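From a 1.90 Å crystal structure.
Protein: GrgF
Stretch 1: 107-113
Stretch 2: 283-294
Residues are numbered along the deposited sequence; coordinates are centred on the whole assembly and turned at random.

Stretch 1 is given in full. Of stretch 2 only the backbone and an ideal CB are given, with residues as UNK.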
# COMPACT_ATOMS: atom_id res chain seq x y z
N LYS A 107 11.37 26.25 -1.00
CA LYS A 107 12.06 25.60 -2.10
C LYS A 107 13.33 24.88 -1.65
O LYS A 107 14.09 24.40 -2.49
CB LYS A 107 12.38 26.64 -3.19
CG LYS A 107 11.17 26.94 -4.11
CD LYS A 107 11.16 28.39 -4.63
CE LYS A 107 11.62 29.40 -3.56
NZ LYS A 107 11.11 30.83 -3.75
N GLN A 108 13.58 24.79 -0.33
CA GLN A 108 14.77 24.15 0.21
C GLN A 108 14.40 23.16 1.31
O GLN A 108 15.04 23.10 2.36
CB GLN A 108 15.77 25.18 0.74
CG GLN A 108 16.15 26.24 -0.30
CD GLN A 108 17.16 27.22 0.23
OE1 GLN A 108 17.05 27.70 1.36
NE2 GLN A 108 18.16 27.56 -0.59
N ILE A 109 13.36 22.38 1.10
CA ILE A 109 12.93 21.38 2.07
C ILE A 109 13.40 20.03 1.58
O ILE A 109 12.97 19.57 0.52
CB ILE A 109 11.41 21.40 2.28
CG1 ILE A 109 11.01 22.73 2.92
CG2 ILE A 109 10.99 20.21 3.16
CD1 ILE A 109 9.51 22.91 3.09
N ALA A 110 14.29 19.40 2.35
CA ALA A 110 14.85 18.11 2.00
C ALA A 110 14.34 17.04 2.96
O ALA A 110 13.86 17.33 4.06
CB ALA A 110 16.38 18.18 2.00
N LEU A 111 14.40 15.78 2.52
CA LEU A 111 14.07 14.63 3.34
C LEU A 111 15.34 13.82 3.58
O LEU A 111 16.16 13.68 2.67
CB LEU A 111 13.02 13.74 2.66
CG LEU A 111 11.69 14.39 2.28
CD1 LEU A 111 10.76 13.34 1.65
CD2 LEU A 111 11.05 15.05 3.50
N TRP A 112 15.46 13.26 4.77
CA TRP A 112 16.63 12.47 5.16
C TRP A 112 16.12 11.29 5.96
O TRP A 112 15.26 11.45 6.82
CB TRP A 112 17.60 13.33 5.99
CG TRP A 112 18.90 12.71 6.47
CD1 TRP A 112 20.17 13.00 6.00
CD2 TRP A 112 19.08 11.81 7.55
NE1 TRP A 112 21.11 12.28 6.70
CE2 TRP A 112 20.47 11.54 7.67
CE3 TRP A 112 18.20 11.17 8.44
CZ2 TRP A 112 21.00 10.68 8.63
CZ3 TRP A 112 18.73 10.30 9.40
CH2 TRP A 112 20.10 10.07 9.49
N GLY A 113 16.64 10.10 5.70
CA GLY A 113 16.16 8.93 6.41
C GLY A 113 17.26 7.92 6.62
O GLY A 113 18.11 7.71 5.75
N UNK A 283 29.82 15.72 3.31
CA UNK A 283 29.47 15.25 1.98
C UNK A 283 27.98 15.44 1.70
O UNK A 283 27.59 15.97 0.65
CB UNK A 283 29.85 13.78 1.82
N UNK A 284 27.13 15.04 2.66
CA UNK A 284 25.68 15.22 2.52
C UNK A 284 25.31 16.69 2.51
O UNK A 284 24.42 17.11 1.76
CB UNK A 284 24.94 14.51 3.65
N UNK A 285 25.97 17.49 3.34
CA UNK A 285 25.76 18.93 3.32
C UNK A 285 26.12 19.53 1.95
O UNK A 285 25.42 20.40 1.43
CB UNK A 285 26.59 19.59 4.42
N UNK A 286 27.22 19.06 1.36
CA UNK A 286 27.61 19.55 0.04
C UNK A 286 26.56 19.18 -1.02
O UNK A 286 26.21 19.99 -1.88
CB UNK A 286 28.98 18.98 -0.35
N UNK A 287 26.06 17.94 -0.95
CA UNK A 287 24.96 17.53 -1.82
C UNK A 287 23.77 18.47 -1.69
O UNK A 287 23.24 18.96 -2.69
CB UNK A 287 24.53 16.10 -1.50
N UNK A 288 23.35 18.74 -0.45
CA UNK A 288 22.24 19.66 -0.23
C UNK A 288 22.54 21.07 -0.73
O UNK A 288 21.66 21.73 -1.29
CB UNK A 288 21.89 19.71 1.26
N UNK A 289 23.77 21.56 -0.50
CA UNK A 289 24.11 22.91 -0.93
C UNK A 289 24.07 23.02 -2.45
O UNK A 289 23.55 24.00 -3.00
CB UNK A 289 25.49 23.31 -0.41
N UNK A 290 24.60 22.01 -3.14
CA UNK A 290 24.64 22.04 -4.60
C UNK A 290 23.24 21.99 -5.21
O UNK A 290 22.95 22.70 -6.17
CB UNK A 290 25.48 20.87 -5.13
N UNK A 291 22.34 21.18 -4.64
CA UNK A 291 21.05 20.95 -5.29
C UNK A 291 19.94 21.88 -4.80
O UNK A 291 19.00 22.16 -5.55
CB UNK A 291 20.62 19.50 -5.07
N UNK A 292 20.00 22.33 -3.55
CA UNK A 292 19.03 23.30 -3.04
C UNK A 292 19.54 24.73 -3.08
O UNK A 292 18.81 25.65 -2.70
CB UNK A 292 18.64 22.94 -1.60
N UNK A 293 20.80 24.94 -3.51
CA UNK A 293 21.41 26.25 -3.73
C UNK A 293 21.43 27.12 -2.48
O UNK A 293 20.59 28.00 -2.32
CB UNK A 293 20.67 26.98 -4.85
N UNK A 294 22.40 26.88 -1.59
CA UNK A 294 22.61 27.72 -0.42
C UNK A 294 24.04 27.59 0.11
O UNK A 294 24.84 26.82 -0.46
CB UNK A 294 21.61 27.36 0.68

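Stretch 1 is mostly strand, 108-113. It offers side chains on alternate residues: Gln108, Ala110 and Trp112 lie on the side of stretch 2. The helix 283-292 runs roughly antiparallel to it, at 139°, with the axes 9.8 Å apart at closest.

Position 283 has nothing of the strand near its CB. Many helix-compatible residues would suit; it is Arg283, which makes no contact here.

Position 284 points toward the strand. Its ideal CB lies 5.4 Å from Trp112 NE1, an indole donor. A side chain of medium length with an acceptor would suit: Gln, Glu, perhaps Asn or Asp. It is Gln284. Trp112 NE1 donates to Gln284 OE1 at 2.9 Å, and the oxygen sits at the ring edge, near the ring plane, where the N-H points.

Positions 285 and 286 are out of reach, so the strand sets no preference. They are Leu285 and Asp286.

Position 287 points toward the strand, but no strand atom lies within 5.5 Å of its ideal CB. Only a long side chain directed that way could arrive. Phe287, with chi1 t, stops short: its CE2 is 6.8 Å from Ala110 CB, too far for a contact.

Position 288 points sideways, with the small Ala110 opposite in the register. That leaves room for a branched or long apolar side chain such as Leu, Ile or Met. It is Leu288, with chi1 m and chi2 t; its CD2 packs on Ala110 CB at 3.8 Å.

Positions 289, 290 and 291 are out of reach, so any helix-compatible residue would suit. They are Lys289, Arg290 and His291. Arg290 NE makes a salt bridge back to Asp286 OD2 at 2.8 Å.

Position 292 points toward the strand where the backbones come close. The ideal CB is 4.3 Å from Gln108 CB, so a slender, flexible apolar chain would fit well. It is Met292. Its SD reaches Ala110 CB at 3.7 Å and lies 4.2 Å from Gln108 CB. Its backbone O accepts from Gln108 NE2 at 2.9 Å.

Position 293 leaves the helix with positive phi (59°). Gly or Asn would be the usual guesses, yet it is Ala293. Its O is 3.0 Å from Gln108 NE2, but the angle is too poor for a hydrogen bond.

Position 294 points toward the strand, its ideal CB 3.7 Å from Gln108 NE2. Many side chains are possible, apolar or aromatic ones among them; stretch 1 does not choose. It is Phe294, with chi1 p; CB is its atom nearest Gln108 NE2.

Stretch 2 283-294: RQLDFLKRHMAF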
# COMPACT_ATOMS: atom_id res chain seq x y z
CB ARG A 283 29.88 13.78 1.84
CG ARG A 283 29.31 13.04 0.61
CD ARG A 283 29.91 13.55 -0.71
NE ARG A 283 29.44 12.74 -1.83
CZ ARG A 283 29.93 11.54 -2.12
NH1 ARG A 283 30.92 11.04 -1.39
NH2 ARG A 283 29.44 10.84 -3.14
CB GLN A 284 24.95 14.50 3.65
CG GLN A 284 25.06 12.98 3.57
CD GLN A 284 24.57 12.28 4.83
OE1 GLN A 284 23.65 12.74 5.49
NE2 GLN A 284 25.21 11.16 5.16
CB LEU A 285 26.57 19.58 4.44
CG LEU A 285 26.57 21.10 4.42
CD1 LEU A 285 25.20 21.58 4.86
CD2 LEU A 285 27.67 21.62 5.34
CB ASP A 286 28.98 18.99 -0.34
CG ASP A 286 29.56 19.66 -1.57
OD1 ASP A 286 29.92 20.84 -1.47
OD2 ASP A 286 29.62 19.01 -2.65
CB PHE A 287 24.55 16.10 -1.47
CG PHE A 287 23.28 15.64 -2.13
CD1 PHE A 287 23.28 15.21 -3.44
CD2 PHE A 287 22.08 15.64 -1.43
CE1 PHE A 287 22.10 14.77 -4.05
CE2 PHE A 287 20.89 15.21 -2.05
CZ PHE A 287 20.90 14.79 -3.34
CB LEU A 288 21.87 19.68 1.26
CG LEU A 288 21.31 18.36 1.85
CD1 LEU A 288 21.06 18.47 3.35
CD2 LEU A 288 20.03 17.89 1.15
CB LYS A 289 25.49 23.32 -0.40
CG LYS A 289 25.52 23.65 1.07
CD LYS A 289 26.93 23.98 1.56
CE LYS A 289 26.98 25.39 2.14
NZ LYS A 289 28.18 25.67 2.98
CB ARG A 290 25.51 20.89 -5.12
CG ARG A 290 27.00 21.05 -4.80
CD ARG A 290 27.84 19.99 -5.51
NE ARG A 290 27.86 18.72 -4.79
CZ ARG A 290 27.12 17.66 -5.11
NH1 ARG A 290 26.30 17.69 -6.16
NH2 ARG A 290 27.21 16.56 -4.39
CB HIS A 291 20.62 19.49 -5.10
CG HIS A 291 21.38 18.53 -5.96
ND1 HIS A 291 21.16 18.42 -7.32
CD2 HIS A 291 22.37 17.66 -5.66
CE1 HIS A 291 21.99 17.52 -7.82
NE2 HIS A 291 22.73 17.04 -6.83
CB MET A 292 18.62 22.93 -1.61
CG MET A 292 18.09 21.50 -1.45
SD MET A 292 16.96 21.25 -0.05
CE MET A 292 18.05 21.61 1.34
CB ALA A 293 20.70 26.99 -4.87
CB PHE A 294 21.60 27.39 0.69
CG PHE A 294 21.79 26.02 1.32
CD1 PHE A 294 21.12 24.92 0.82
CD2 PHE A 294 22.61 25.85 2.44
CE1 PHE A 294 21.27 23.65 1.40
CE2 PHE A 294 22.76 24.60 3.03
CZ PHE A 294 22.09 23.49 2.50
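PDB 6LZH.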